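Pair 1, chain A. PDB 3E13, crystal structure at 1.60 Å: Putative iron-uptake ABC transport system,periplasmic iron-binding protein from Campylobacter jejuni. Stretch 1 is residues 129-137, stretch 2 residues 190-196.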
# COMPACT_ATOMS: atom_id res chain seq x y z
N GLU A 129 -20.73 -6.10 17.85
CA GLU A 129 -20.93 -4.81 18.46
C GLU A 129 -20.68 -3.61 17.53
O GLU A 129 -21.17 -2.49 17.80
CB GLU A 129 -20.09 -4.68 19.74
CG GLU A 129 -18.59 -4.74 19.56
CD GLU A 129 -17.88 -5.14 20.84
OE1 GLU A 129 -17.68 -6.36 21.06
OE2 GLU A 129 -17.55 -4.23 21.63
N PHE A 130 -19.93 -3.84 16.44
CA PHE A 130 -19.62 -2.77 15.50
C PHE A 130 -20.43 -2.86 14.21
O PHE A 130 -20.12 -2.17 13.23
CB PHE A 130 -18.11 -2.75 15.20
CG PHE A 130 -17.28 -2.53 16.42
CD1 PHE A 130 -17.31 -1.31 17.06
CD2 PHE A 130 -16.53 -3.55 16.98
CE1 PHE A 130 -16.54 -1.06 18.21
CE2 PHE A 130 -15.77 -3.31 18.12
CZ PHE A 130 -15.77 -2.06 18.71
N LYS A 131 -21.51 -3.65 14.21
CA LYS A 131 -22.36 -3.72 13.02
C LYS A 131 -22.88 -2.35 12.63
O LYS A 131 -23.41 -1.60 13.48
CB LYS A 131 -23.55 -4.69 13.24
CG LYS A 131 -24.33 -4.94 11.97
CD LYS A 131 -25.31 -6.10 12.09
CE LYS A 131 -26.21 -6.22 10.84
NZ LYS A 131 -26.99 -7.54 10.74
N GLY A 132 -22.68 -2.00 11.36
CA GLY A 132 -23.10 -0.74 10.79
C GLY A 132 -22.17 0.42 11.06
O GLY A 132 -22.48 1.56 10.71
N GLU A 133 -21.03 0.12 11.66
CA GLU A 133 -20.15 1.18 12.17
C GLU A 133 -18.79 1.24 11.45
O GLU A 133 -18.00 2.16 11.72
CB GLU A 133 -19.92 1.02 13.67
CG GLU A 133 -21.17 1.26 14.52
CD GLU A 133 -20.90 1.09 16.02
OE1 GLU A 133 -21.78 1.39 16.87
OE2 GLU A 133 -19.78 0.69 16.37
N ILE A 134 -18.56 0.32 10.53
CA ILE A 134 -17.25 0.18 9.86
C ILE A 134 -17.39 0.53 8.39
O ILE A 134 -18.40 0.19 7.77
CB ILE A 134 -16.77 -1.28 9.95
CG1 ILE A 134 -16.83 -1.80 11.39
CG2 ILE A 134 -15.37 -1.44 9.34
CD1 ILE A 134 -16.02 -1.08 12.28
N VAL A 135 -16.37 1.16 7.79
CA VAL A 135 -16.28 1.26 6.34
C VAL A 135 -14.90 0.76 5.85
O VAL A 135 -13.87 0.98 6.51
CB VAL A 135 -16.55 2.71 5.79
CG1 VAL A 135 -18.04 3.04 5.93
CG2 VAL A 135 -15.75 3.75 6.55
N MET A 136 -14.90 0.12 4.70
CA MET A 136 -13.72 -0.39 4.06
C MET A 136 -14.00 -0.41 2.59
O MET A 136 -15.12 -0.68 2.18
CB MET A 136 -13.38 -1.79 4.55
CG MET A 136 -12.02 -2.29 4.05
SD MET A 136 -11.55 -3.88 4.78
CE MET A 136 -12.19 -5.00 3.59
N ARG A 137 -12.97 -0.15 1.81
CA ARG A 137 -13.06 -0.25 0.36
C ARG A 137 -13.21 -1.69 -0.12
O ARG A 137 -13.14 -2.67 0.65
CB ARG A 137 -11.85 0.37 -0.26
CG ARG A 137 -10.58 -0.43 -0.16
CD ARG A 137 -9.38 0.32 -0.58
NE ARG A 137 -9.42 0.74 -1.98
CZ ARG A 137 -8.63 1.66 -2.52
NH1 ARG A 137 -7.73 2.33 -1.79
NH2 ARG A 137 -8.75 1.95 -3.79
N GLU A 190 -20.93 9.14 8.96
CA GLU A 190 -21.65 8.04 8.33
C GLU A 190 -21.17 6.67 8.84
O GLU A 190 -21.82 5.64 8.65
CB GLU A 190 -21.56 8.09 6.77
CG GLU A 190 -22.25 6.87 6.13
CD GLU A 190 -22.63 7.00 4.65
OE1 GLU A 190 -21.72 7.25 3.84
OE2 GLU A 190 -23.87 6.78 4.31
N ALA A 191 -20.03 6.66 9.51
CA ALA A 191 -19.46 5.45 10.07
C ALA A 191 -18.50 5.87 11.16
O ALA A 191 -18.00 7.02 11.14
CB ALA A 191 -18.69 4.68 8.99
N LYS A 192 -18.27 5.02 12.13
CA LYS A 192 -17.34 5.35 13.19
C LYS A 192 -15.87 5.01 12.92
O LYS A 192 -14.99 5.69 13.44
CB LYS A 192 -17.73 4.67 14.47
CG LYS A 192 -19.12 5.13 15.02
CD LYS A 192 -19.42 4.40 16.32
CE LYS A 192 -20.90 4.37 16.67
NZ LYS A 192 -21.28 5.58 17.41
N PHE A 193 -15.62 4.00 12.11
CA PHE A 193 -14.26 3.49 11.91
C PHE A 193 -14.05 3.22 10.44
O PHE A 193 -14.90 2.60 9.80
CB PHE A 193 -14.04 2.19 12.69
CG PHE A 193 -14.20 2.33 14.20
CD1 PHE A 193 -13.24 2.94 14.94
CD2 PHE A 193 -15.32 1.83 14.83
CE1 PHE A 193 -13.38 3.04 16.32
CE2 PHE A 193 -15.47 1.92 16.20
CZ PHE A 193 -14.51 2.55 16.95
N ALA A 194 -12.91 3.66 9.92
CA ALA A 194 -12.49 3.38 8.57
C ALA A 194 -11.19 2.61 8.55
O ALA A 194 -10.25 3.01 9.23
CB ALA A 194 -12.30 4.66 7.84
N VAL A 195 -11.12 1.58 7.72
CA VAL A 195 -9.86 0.91 7.43
C VAL A 195 -9.14 1.70 6.35
O VAL A 195 -9.70 1.91 5.25
CB VAL A 195 -10.10 -0.54 7.01
CG1 VAL A 195 -8.79 -1.21 6.70
CG2 VAL A 195 -10.90 -1.32 8.11
N MET A 196 -7.95 2.21 6.65
CA MET A 196 -7.21 3.04 5.71
C MET A 196 -5.70 3.12 5.98
O MET A 196 -5.25 2.88 7.10
CB MET A 196 -7.80 4.47 5.67
CG MET A 196 -7.66 5.26 6.98
SD MET A 196 -8.35 6.94 6.95
CE MET A 196 -7.41 7.62 5.66
O HOH W 1 -10.65 1.13 2.92

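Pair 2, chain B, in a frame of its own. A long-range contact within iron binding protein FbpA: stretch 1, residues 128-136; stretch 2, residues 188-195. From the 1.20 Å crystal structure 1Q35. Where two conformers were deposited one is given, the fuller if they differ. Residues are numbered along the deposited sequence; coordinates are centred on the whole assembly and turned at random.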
# COMPACT_ATOMS: atom_id res chain seq x y z
N GLU B 128 25.95 -4.41 -10.82
CA GLU B 128 26.75 -3.61 -9.90
C GLU B 128 26.13 -3.46 -8.50
O GLU B 128 26.81 -3.02 -7.57
CB GLU B 128 27.05 -2.23 -10.49
CG GLU B 128 25.82 -1.43 -10.90
CD GLU B 128 25.59 -1.44 -12.40
OE1 GLU B 128 25.71 -2.52 -13.03
OE2 GLU B 128 25.30 -0.36 -12.96
N TYR B 129 24.86 -3.82 -8.35
CA TYR B 129 24.20 -3.78 -7.05
C TYR B 129 24.19 -5.12 -6.33
O TYR B 129 23.53 -5.27 -5.31
CB TYR B 129 22.79 -3.21 -7.19
CG TYR B 129 22.82 -1.84 -7.81
CD1 TYR B 129 22.44 -1.64 -9.12
CD2 TYR B 129 23.30 -0.75 -7.09
CE1 TYR B 129 22.50 -0.38 -9.71
CE2 TYR B 129 23.37 0.51 -7.67
CZ TYR B 129 22.96 0.69 -8.97
OH TYR B 129 23.03 1.94 -9.54
N LYS B 130 24.98 -6.07 -6.82
CA LYS B 130 25.09 -7.39 -6.20
C LYS B 130 25.45 -7.26 -4.72
O LYS B 130 26.37 -6.53 -4.34
CB LYS B 130 26.13 -8.25 -6.92
CG LYS B 130 26.18 -9.69 -6.42
CD LYS B 130 27.15 -10.54 -7.23
CE LYS B 130 27.25 -11.96 -6.69
NZ LYS B 130 27.82 -12.00 -5.32
N GLY B 131 24.69 -7.96 -3.88
CA GLY B 131 24.93 -8.02 -2.46
C GLY B 131 24.45 -6.81 -1.68
O GLY B 131 24.67 -6.73 -0.47
N LYS B 132 23.76 -5.88 -2.33
CA LYS B 132 23.45 -4.58 -1.72
C LYS B 132 21.96 -4.30 -1.52
O LYS B 132 21.63 -3.26 -0.96
CB LYS B 132 24.08 -3.44 -2.54
CG LYS B 132 25.61 -3.38 -2.47
CD LYS B 132 26.15 -2.19 -3.25
CE LYS B 132 27.62 -1.91 -2.95
NZ LYS B 132 28.51 -3.09 -3.14
N VAL B 133 21.08 -5.20 -1.93
CA VAL B 133 19.64 -4.90 -1.95
C VAL B 133 18.88 -5.76 -0.94
O VAL B 133 19.13 -6.95 -0.81
CB VAL B 133 19.06 -5.09 -3.36
CG1 VAL B 133 17.60 -4.63 -3.41
CG2 VAL B 133 19.91 -4.34 -4.39
N CYS B 134 17.95 -5.14 -0.21
CA CYS B 134 17.04 -5.84 0.70
C CYS B 134 15.59 -5.60 0.27
O CYS B 134 15.19 -4.47 0.02
CB CYS B 134 17.11 -5.24 2.12
SG CYS B 134 18.36 -5.75 3.31
N VAL B 135 14.82 -6.67 0.18
CA VAL B 135 13.38 -6.57 -0.06
C VAL B 135 12.68 -7.66 0.75
O VAL B 135 13.20 -8.77 0.90
CB VAL B 135 13.03 -6.61 -1.55
CG1 VAL B 135 13.27 -7.97 -2.11
CG2 VAL B 135 11.58 -6.16 -1.77
N ARG B 136 11.50 -7.33 1.27
CA ARG B 136 10.66 -8.34 1.91
C ARG B 136 10.20 -9.37 0.88
O ARG B 136 10.45 -9.22 -0.31
CB ARG B 136 9.46 -7.69 2.59
CG ARG B 136 8.38 -7.25 1.61
CD ARG B 136 7.33 -6.38 2.22
NE ARG B 136 6.56 -7.06 3.25
CZ ARG B 136 5.69 -6.46 4.04
NH1 ARG B 136 5.50 -5.15 3.94
NH2 ARG B 136 5.03 -7.17 4.94
N GLY B 188 23.93 -1.90 8.30
CA GLY B 188 24.97 -2.09 7.31
C GLY B 188 24.82 -3.33 6.45
O GLY B 188 25.67 -3.60 5.62
N ILE B 189 23.73 -4.08 6.64
CA ILE B 189 23.49 -5.32 5.90
C ILE B 189 23.19 -5.05 4.43
O ILE B 189 23.57 -5.82 3.56
CB ILE B 189 22.31 -6.10 6.55
CG1 ILE B 189 22.69 -6.58 7.96
CG2 ILE B 189 21.87 -7.26 5.66
CD1 ILE B 189 23.86 -7.55 8.01
N CYS B 190 22.48 -3.97 4.17
CA CYS B 190 22.22 -3.60 2.78
C CYS B 190 22.22 -2.10 2.62
O CYS B 190 22.24 -1.34 3.59
CB CYS B 190 20.90 -4.20 2.29
SG CYS B 190 19.60 -4.15 3.52
N ASP B 191 22.21 -1.69 1.36
CA ASP B 191 22.36 -0.30 0.97
C ASP B 191 21.15 0.27 0.25
O ASP B 191 21.04 1.49 0.13
CB ASP B 191 23.57 -0.16 0.04
CG ASP B 191 24.89 -0.45 0.74
OD1 ASP B 191 24.91 -0.66 1.96
OD2 ASP B 191 25.96 -0.47 0.10
N TYR B 192 20.30 -0.61 -0.29
CA TYR B 192 19.09 -0.24 -1.02
C TYR B 192 17.97 -1.13 -0.53
O TYR B 192 18.17 -2.33 -0.36
CB TYR B 192 19.24 -0.49 -2.53
CG TYR B 192 20.41 0.23 -3.17
CD1 TYR B 192 21.71 -0.26 -3.06
CD2 TYR B 192 20.22 1.39 -3.92
CE1 TYR B 192 22.78 0.39 -3.64
CE2 TYR B 192 21.29 2.05 -4.51
CZ TYR B 192 22.57 1.55 -4.36
OH TYR B 192 23.63 2.21 -4.93
N SER B 193 16.79 -0.56 -0.30
CA SER B 193 15.61 -1.39 -0.06
C SER B 193 14.41 -0.81 -0.78
O SER B 193 14.42 0.33 -1.24
CB SER B 193 15.32 -1.52 1.44
OG SER B 193 14.69 -0.34 1.95
N ILE B 194 13.38 -1.64 -0.92
CA ILE B 194 12.09 -1.21 -1.44
C ILE B 194 11.11 -1.20 -0.28
O ILE B 194 11.09 -2.14 0.51
CB ILE B 194 11.62 -2.15 -2.56
CG1 ILE B 194 12.59 -2.12 -3.74
CG2 ILE B 194 10.22 -1.77 -3.01
CD1 ILE B 194 12.29 -3.16 -4.81
N GLY B 195 10.31 -0.15 -0.15
CA GLY B 195 9.31 -0.09 0.89
C GLY B 195 8.34 1.05 0.68
O GLY B 195 8.59 1.92 -0.15
O HOH W 2 25.43 -4.53 1.23
O HOH W 3 10.27 -4.56 1.42

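In both pairs a tight turn leads into a short strand that lies parallel to a second strand, and the backbones superpose with an RMSD of 0.4 Å. The type II turn runs from Phe A130 to Glu A133 in pair 1 and from Tyr B129 to Lys B132 in pair 2. Its third position, Gly A132 or Gly B131, has positive phi (81° and 78°), a conformation that favours glycine. The turn is closed by Glu A133 N to Phe A130 O (2.9 Å) and by Lys B132 N to Tyr B129 O (3.1 Å).

The last turn residue also opens the ladder. Glu A133 O accepts from Lys A192 N (2.9 Å) and Phe A193 N (3.0 Å); Lys B132 O accepts from Asp B191 N (2.9 Å) and Tyr B192 N (3.0 Å). The next rungs are Val A135 N to Phe A193 O and Cys B134 N to Tyr B192 O, at 2.9 and 2.8 Å. The last differs: Val A195 N to Val A135 O is 3.1 Å, whereas Ile B194 N to Cys B134 O, at 3.5 Å, is weak. A water then extends each ladder, accepting from the N of Arg A137 or Arg B136 and donating to the O of Val A195 or Ile B194.

Because these are main-chain bonds, side chains can vary around them. On the sheet face of Ile A134 and Phe A193, Ile A134 CD1 reaches Phe A193 CB at 3.8 Å; the shorter Val B133 leaves its CG2 4.3 Å from Tyr B192 CB. An aromatic from the turn joins each group. The Phe A130 and Phe A193 rings meet obliquely, centroids 5.6 Å apart, while Tyr B129 turns its edge to the face of Tyr B192, centroids 5.0 Å apart.

The face of Val A135 and Ala A194, matched by Cys B134 and Ser B193, shows the sharpest contrast. Ala A191, in the loop before the strand, points its CB toward stretch 1, 3.5 Å from Val A135 CG1; Val A135 CG2 lies 3.8 Å from Ala A194 CB. In pair 2 Cys B190, the loop residue matching Ala A191, forms a disulfide with Cys B134, SG to SG 2.0 Å with chi3 of -88°, so a covalent bond replaces van der Waals contact across an almost unchanged backbone.

Beside this core the charges are exchanged. Glu A133 OE1 approaches Lys A192 NZ to 4.3 Å, beyond a salt bridge; at the matching positions Lys B132 CE lies 3.8 Å from Asp B191 OD2. Glu A133, Lys A192 and Lys B132 are long enough to keep their charged ends near solvent, whereas Asp B191 is short and buried, with OD1 hydrogen-bonded elsewhere in the structure.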